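Long-range contacts in beta-agarase D (Zobellia galactanivorans, PDB 4ASM), which hydrolyses the beta-1,4-linkages between beta-D-galactose and alpha-L-3,6-anhydrogalactose in agarose, cutting at random along the chain with retention of anomeric configuration: residues E136-V141 / L352-R357; A147-L152 / I163-G168. All blocks are in the same frame, centred on the assembly; numbering follows the deposited sequence.

Interaction 1. Residues E136-V141 / L352-R357; sequences EARVKV and LVDWIR. With CA (calcium ion), chain B.
Glu136 and Arg357 lie side by side, joined by backbone and side chains. Glu136 N donates to Arg357 O, and Arg357 N to Glu136 O, as backbone hydrogen bonds. Glu136 OE1 takes two donors, Arg357 NE at 2.8 Å and Arg357 NH2 at 2.7 Å. Carboxylate and guanidinium are nearly coplanar, 13° apart. Other partners complete the pair: Arg222 salt-bridges Glu136 OE2, and the carbonyls of Val13 and Pro14 take bonds from Arg357. Arg138 N donates to Trp355 O (2.9 Å), and Lys140 N to Leu352 O (2.8 Å). The strands are antiparallel neighbours in the beta-sandwich of this GH16 catalytic domain. A classic beta bulge interrupts them, with Asp354 and Trp355 both opposite Arg138. Arg138 O accepts from Asp354 N at 2.8 Å. The two oxygens of the Asp354 side chain divide their work. Asp354 OD2 takes Arg138 NH1 in a salt bridge of 2.8 Å, with the donor 35° out of the carboxylate plane. Asp354 OD1 binds the calcium ion at 2.4 Å, and Asp354 O binds it too. Asp9, Asp34, Asn36, Gly89 and a water complete the site. Trp355 CG sits between its backbone N and carbonyl carbon (chi1 52°), which lays the indole over Arg138 CB in a CH-pi contact. An alanine in place of Trp355 would probably leave the Arg138 chain without this cover and freer to turn from Asp354. On the other sheet face, Val139 CG2 packs on Val353 CG2.

Interaction 2. Residues A147-L152 / I163-G168; sequences ASDIWL and IMECYG
Residues 147-152 and 163-168 pair antiparallel, the axes of their strands 4.7 Å apart at closest approach, with Ser148 opposite Cys166 and Ile150 opposite Met164 as hydrogen-bonded pairs. Ser148 N donates almost straight to Cys166 O (2.8 Å, 172° at the hydrogen). Ile150 O accepts from both Ile163 N and Met164 N. These two residues face Ile150 together, which makes a classic beta bulge where the chain turns a corner at Ile163. Ile163 CD1 packs against Leu152 CD2 at 3.8 Å and also meets Ile150 CG2. The Met164 chain is extended to SD and then bends (chi3 66°). The bend carries Met164 CE across Ile150, 4.0 Å from Ile150 CD1, and near Ser148 CB. Val139 and Ala137 of strand 133-140 pack on this apolar face.

The two strands form a beta hairpin of the GH16 catalytic domain. Its other face belongs to the active site. Glu165 is the proton donor by similarity, and Asp149 is its non-hydrogen-bonded partner across the strands. Their side chains run side by side in the same direction, with carboxylate planes 65° apart. Asp149 OD1 touches Glu165 CG at 3.7 Å and lies 4.4 Å from Glu165 OE2. This Asp149 oxygen is buried and has no polar partner in the model. Glu165 OE1 is hydrogen-bonded to His184 ND1, a bond that is likely to help hold the carboxylate in place.

At the open end of the hairpin, Ala147 CB meets Tyr167 CE2 at 3.6 Å. The Tyr167 hydroxyl is hydrogen-bonded to Gln328, and its ring meets Trp330 edge-to-face. A water bridges Ser148 OG and Gly168 N, and Ser148 OG also bonds to Met142 N.

How the interactions relate
Of the four segments, 136-141 comes first, on strand 133-140. After a short connection the chain enters strand 147-153, then returns through strand 159-166. Interaction 2 closes this small hairpin loop. The chain then runs on through the strands and helices between before strand 350-362 pairs with residues 136-141. Interaction 1 therefore closes a loop of about 210 residues, and interaction 2 lies wholly within it without crossing. The two contacts meet in the apolar layer, where Ala137 CB touches Ile150 CD1 (3.6 Å) and Val141 CG1 touches Cys166 SG (3.7 Å). Together they tie the calcium-binding strand 350-362, through strand 133-140, to the hairpin carrying the probable proton donor.

Interaction 1. Residues E136-V141 / L352-R357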
loop_
_atom_site.group_PDB
_atom_site.type_symbol
_atom_site.label_atom_id
_atom_site.label_comp_id
_atom_site.label_asym_id
_atom_site.label_seq_id
_atom_site.Cartn_x
_atom_site.Cartn_y
_atom_site.Cartn_z
ATOM N N GLU A 136 -9.100 -6.402 3.501
ATOM C CA GLU A 136 -9.672 -5.873 2.259
ATOM C C GLU A 136 -10.442 -4.585 2.508
ATOM O O GLU A 136 -11.157 -4.480 3.513
ATOM C CB GLU A 136 -10.615 -6.919 1.622
ATOM C CG GLU A 136 -11.187 -6.526 0.260
ATOM C CD GLU A 136 -12.281 -7.443 -0.215
ATOM O OE1 GLU A 136 -13.069 -7.919 0.626
ATOM O OE2 GLU A 136 -12.367 -7.684 -1.438
ATOM N N ALA A 137 -10.323 -3.622 1.591
ATOM C CA ALA A 137 -11.034 -2.354 1.701
ATOM C C ALA A 137 -11.828 -2.038 0.454
ATOM O O ALA A 137 -11.442 -2.436 -0.650
ATOM C CB ALA A 137 -10.063 -1.210 1.992
ATOM N N ARG A 138 -12.939 -1.324 0.639
ATOM C CA ARG A 138 -13.655 -0.740 -0.485
ATOM C C ARG A 138 -13.326 0.740 -0.453
ATOM O O ARG A 138 -13.587 1.430 0.534
ATOM C CB ARG A 138 -15.163 -0.979 -0.393
ATOM C CG ARG A 138 -15.915 -0.426 -1.588
ATOM C CD ARG A 138 -17.380 -0.918 -1.583
ATOM N NE ARG A 138 -18.049 -0.494 -2.820
ATOM C CZ ARG A 138 -18.768 0.618 -2.954
ATOM N NH1 ARG A 138 -18.936 1.443 -1.931
ATOM N NH2 ARG A 138 -19.306 0.918 -4.136
ATOM N N VAL A 139 -12.747 1.232 -1.548
ATOM C CA VAL A 139 -12.105 2.544 -1.563
ATOM C C VAL A 139 -12.300 3.258 -2.895
ATOM O O VAL A 139 -12.186 2.624 -3.944
ATOM C CB VAL A 139 -10.593 2.403 -1.235
ATOM C CG1 VAL A 139 -9.896 1.372 -2.152
ATOM C CG2 VAL A 139 -9.896 3.762 -1.260
ATOM N N LYS A 140 -12.625 4.555 -2.839
ATOM C CA LYS A 140 -12.607 5.386 -4.026
ATOM C C LYS A 140 -11.212 5.980 -4.125
ATOM O O LYS A 140 -10.856 6.897 -3.366
ATOM C CB LYS A 140 -13.639 6.495 -3.932
ATOM C CG LYS A 140 -13.753 7.318 -5.218
ATOM C CD LYS A 140 -14.807 8.387 -5.091
ATOM C CE LYS A 140 -15.024 9.115 -6.407
ATOM N NZ LYS A 140 -16.054 10.196 -6.253
ATOM N N VAL A 141 -10.439 5.458 -5.077
ATOM C CA VAL A 141 -9.076 5.944 -5.306
ATOM C C VAL A 141 -9.125 7.441 -5.628
ATOM O O VAL A 141 -9.986 7.879 -6.401
ATOM C CB VAL A 141 -8.436 5.159 -6.476
ATOM C CG1 VAL A 141 -7.034 5.676 -6.797
ATOM C CG2 VAL A 141 -8.432 3.643 -6.163
ATOM N N LEU A 352 -11.620 8.235 -0.151
ATOM C CA LEU A 352 -12.814 7.764 0.581
ATOM C C LEU A 352 -12.758 6.268 0.758
ATOM O O LEU A 352 -12.730 5.529 -0.231
ATOM C CB LEU A 352 -14.098 8.116 -0.192
ATOM C CG LEU A 352 -14.393 9.599 -0.413
ATOM C CD1 LEU A 352 -15.702 9.746 -1.163
ATOM C CD2 LEU A 352 -14.436 10.390 0.888
ATOM N N VAL A 353 -12.736 5.805 2.010
ATOM C CA VAL A 353 -12.796 4.375 2.281
ATOM C C VAL A 353 -14.158 4.049 2.908
ATOM O O VAL A 353 -14.490 4.471 4.018
ATOM C CB VAL A 353 -11.640 3.875 3.180
ATOM C CG1 VAL A 353 -11.718 2.362 3.371
ATOM C CG2 VAL A 353 -10.257 4.285 2.589
ATOM N N ASP A 354 -14.952 3.300 2.162
ATOM C CA ASP A 354 -16.274 2.895 2.621
ATOM C C ASP A 354 -16.171 1.925 3.791
ATOM O O ASP A 354 -16.926 2.027 4.770
ATOM C CB ASP A 354 -16.995 2.267 1.429
ATOM C CG ASP A 354 -18.452 1.898 1.706
ATOM O OD1 ASP A 354 -19.040 2.323 2.734
ATOM O OD2 ASP A 354 -19.014 1.180 0.863
ATOM N N TRP A 355 -15.232 0.989 3.691
ATOM C CA TRP A 355 -15.028 -0.001 4.736
ATOM C C TRP A 355 -13.697 -0.704 4.572
ATOM O O TRP A 355 -13.133 -0.749 3.481
ATOM C CB TRP A 355 -16.165 -1.023 4.776
ATOM C CG TRP A 355 -16.557 -1.732 3.494
ATOM C CD1 TRP A 355 -17.681 -1.475 2.759
ATOM C CD2 TRP A 355 -15.924 -2.876 2.866
ATOM N NE1 TRP A 355 -17.771 -2.351 1.702
ATOM C CE2 TRP A 355 -16.710 -3.214 1.740
ATOM C CE3 TRP A 355 -14.755 -3.614 3.120
ATOM C CZ2 TRP A 355 -16.380 -4.275 0.878
ATOM C CZ3 TRP A 355 -14.424 -4.669 2.259
ATOM C CH2 TRP A 355 -15.248 -4.994 1.154
ATOM N N ILE A 356 -13.203 -1.243 5.680
ATOM C CA ILE A 356 -12.064 -2.137 5.686
ATOM C C ILE A 356 -12.388 -3.296 6.621
ATOM O O ILE A 356 -12.808 -3.090 7.769
ATOM C CB ILE A 356 -10.745 -1.390 6.055
ATOM C CG1 ILE A 356 -9.520 -2.308 5.906
ATOM C CG2 ILE A 356 -10.845 -0.736 7.445
ATOM C CD1 ILE A 356 -8.213 -1.556 6.000
ATOM N N ARG A 357 -12.214 -4.511 6.114
ATOM C CA ARG A 357 -12.534 -5.703 6.887
ATOM C C ARG A 357 -11.306 -6.592 7.008
ATOM O O ARG A 357 -10.460 -6.645 6.100
ATOM C CB ARG A 357 -13.706 -6.466 6.244
ATOM C CG ARG A 357 -13.439 -7.059 4.879
ATOM C CD ARG A 357 -14.743 -7.624 4.311
ATOM N NE ARG A 357 -14.592 -8.140 2.958
ATOM C CZ ARG A 357 -15.474 -8.945 2.377
ATOM N NH1 ARG A 357 -16.557 -9.352 3.049
ATOM N NH2 ARG A 357 -15.288 -9.316 1.121
HETATM CA CA CA B . -19.308 2.673 5.051
HETATM O O HOH W 1 -21.310 3.520 3.975
#

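Interaction 2. Residues A147-L152 / I163-G168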
loop_
_atom_site.group_PDB
_atom_site.type_symbol
_atom_site.label_atom_id
_atom_site.label_comp_id
_atom_site.label_asym_id
_atom_site.label_seq_id
_atom_site.Cartn_x
_atom_site.Cartn_y
_atom_site.Cartn_z
ATOM N N ALA A 147 -0.406 9.583 -4.026
ATOM C CA ALA A 147 -0.584 8.165 -3.721
ATOM C C ALA A 147 -1.764 7.952 -2.776
ATOM O O ALA A 147 -1.831 8.580 -1.701
ATOM C CB ALA A 147 0.685 7.601 -3.089
ATOM N N SER A 148 -2.681 7.083 -3.204
ATOM C CA SER A 148 -3.745 6.531 -2.356
ATOM C C SER A 148 -3.199 5.237 -1.778
ATOM O O SER A 148 -2.908 4.292 -2.541
ATOM C CB SER A 148 -4.986 6.248 -3.202
ATOM O OG SER A 148 -5.529 7.451 -3.734
ATOM N N ASP A 149 -3.026 5.197 -0.450
ATOM C CA ASP A 149 -2.288 4.105 0.212
ATOM C C ASP A 149 -3.091 3.395 1.282
ATOM O O ASP A 149 -3.664 4.045 2.184
ATOM C CB ASP A 149 -1.013 4.625 0.910
ATOM C CG ASP A 149 -0.014 5.264 -0.036
ATOM O OD1 ASP A 149 0.140 4.803 -1.184
ATOM O OD2 ASP A 149 0.667 6.233 0.430
ATOM N N ILE A 150 -3.121 2.063 1.202
ATOM C CA ILE A 150 -3.625 1.220 2.293
ATOM C C ILE A 150 -2.570 0.160 2.482
ATOM O O ILE A 150 -2.216 -0.546 1.532
ATOM C CB ILE A 150 -4.971 0.558 1.947
ATOM C CG1 ILE A 150 -6.016 1.639 1.639
ATOM C CG2 ILE A 150 -5.394 -0.361 3.082
ATOM C CD1 ILE A 150 -7.372 1.105 1.181
ATOM N N TRP A 151 -2.011 0.073 3.682
ATOM C CA TRP A 151 -0.832 -0.769 3.830
ATOM C C TRP A 151 -0.618 -1.257 5.257
ATOM O O TRP A 151 -1.339 -0.840 6.175
ATOM C CB TRP A 151 0.406 -0.036 3.274
ATOM C CG TRP A 151 0.673 1.355 3.806
ATOM C CD1 TRP A 151 -0.153 2.456 3.737
ATOM C CD2 TRP A 151 1.876 1.796 4.442
ATOM N NE1 TRP A 151 0.474 3.543 4.301
ATOM C CE2 TRP A 151 1.717 3.164 4.743
ATOM C CE3 TRP A 151 3.075 1.159 4.789
ATOM C CZ2 TRP A 151 2.713 3.910 5.387
ATOM C CZ3 TRP A 151 4.075 1.888 5.409
ATOM C CH2 TRP A 151 3.895 3.265 5.697
ATOM N N LEU A 152 0.349 -2.159 5.409
ATOM C CA LEU A 152 0.692 -2.769 6.699
ATOM C C LEU A 152 2.176 -2.534 6.978
ATOM O O LEU A 152 3.019 -2.717 6.073
ATOM C CB LEU A 152 0.407 -4.279 6.656
ATOM C CG LEU A 152 -0.933 -4.756 6.106
ATOM C CD1 LEU A 152 -0.978 -6.280 6.040
ATOM C CD2 LEU A 152 -2.117 -4.197 6.906
ATOM N N ILE A 163 -1.416 -3.146 0.638
ATOM C CA ILE A 163 -2.664 -3.565 0.017
ATOM C C ILE A 163 -2.817 -2.760 -1.275
ATOM O O ILE A 163 -2.955 -3.338 -2.358
ATOM C CB ILE A 163 -3.851 -3.393 0.965
ATOM C CG1 ILE A 163 -3.770 -4.464 2.066
ATOM C CG2 ILE A 163 -5.146 -3.594 0.203
ATOM C CD1 ILE A 163 -3.781 -3.965 3.451
ATOM N N MET A 164 -2.776 -1.439 -1.162
ATOM C CA MET A 164 -2.859 -0.587 -2.343
ATOM C C MET A 164 -1.833 0.542 -2.267
ATOM O O MET A 164 -1.705 1.209 -1.236
ATOM C CB MET A 164 -4.252 0.015 -2.450
ATOM C CG MET A 164 -4.394 1.012 -3.622
ATOM S SD MET A 164 -6.055 1.713 -3.784
ATOM C CE MET A 164 -6.170 2.664 -2.264
ATOM N N GLU A 165 -1.114 0.762 -3.376
ATOM C CA GLU A 165 -0.346 1.989 -3.601
ATOM C C GLU A 165 -0.707 2.386 -5.026
ATOM O O GLU A 165 -0.334 1.679 -5.983
ATOM C CB GLU A 165 1.157 1.732 -3.481
ATOM C CG GLU A 165 2.017 2.928 -3.812
ATOM C CD GLU A 165 3.468 2.667 -3.489
ATOM O OE1 GLU A 165 4.007 1.685 -4.042
ATOM O OE2 GLU A 165 4.068 3.421 -2.680
ATOM N N CYS A 166 -1.479 3.466 -5.172
ATOM C CA CYS A 166 -2.020 3.830 -6.472
ATOM C C CYS A 166 -1.977 5.339 -6.649
ATOM O O CYS A 166 -2.441 6.070 -5.797
ATOM C CB CYS A 166 -3.462 3.320 -6.577
ATOM S SG CYS A 166 -4.215 3.658 -8.204
ATOM N N TYR A 167 -1.381 5.785 -7.754
ATOM C CA TYR A 167 -1.356 7.203 -8.128
ATOM C C TYR A 167 -2.368 7.365 -9.242
ATOM O O TYR A 167 -2.009 7.410 -10.430
ATOM C CB TYR A 167 0.049 7.618 -8.589
ATOM C CG TYR A 167 1.141 7.003 -7.731
ATOM C CD1 TYR A 167 1.535 5.689 -7.927
ATOM C CD2 TYR A 167 1.798 7.749 -6.767
ATOM C CE1 TYR A 167 2.516 5.097 -7.154
ATOM C CE2 TYR A 167 2.807 7.159 -5.968
ATOM C CZ TYR A 167 3.147 5.834 -6.190
ATOM O OH TYR A 167 4.135 5.199 -5.439
ATOM N N GLY A 168 -3.640 7.409 -8.840
ATOM C CA GLY A 168 -4.732 7.087 -9.753
ATOM C C GLY A 168 -5.154 8.124 -10.763
ATOM O O GLY A 168 -5.839 7.787 -11.747
HETATM O O HOH W 2 -4.471 8.472 -6.086
#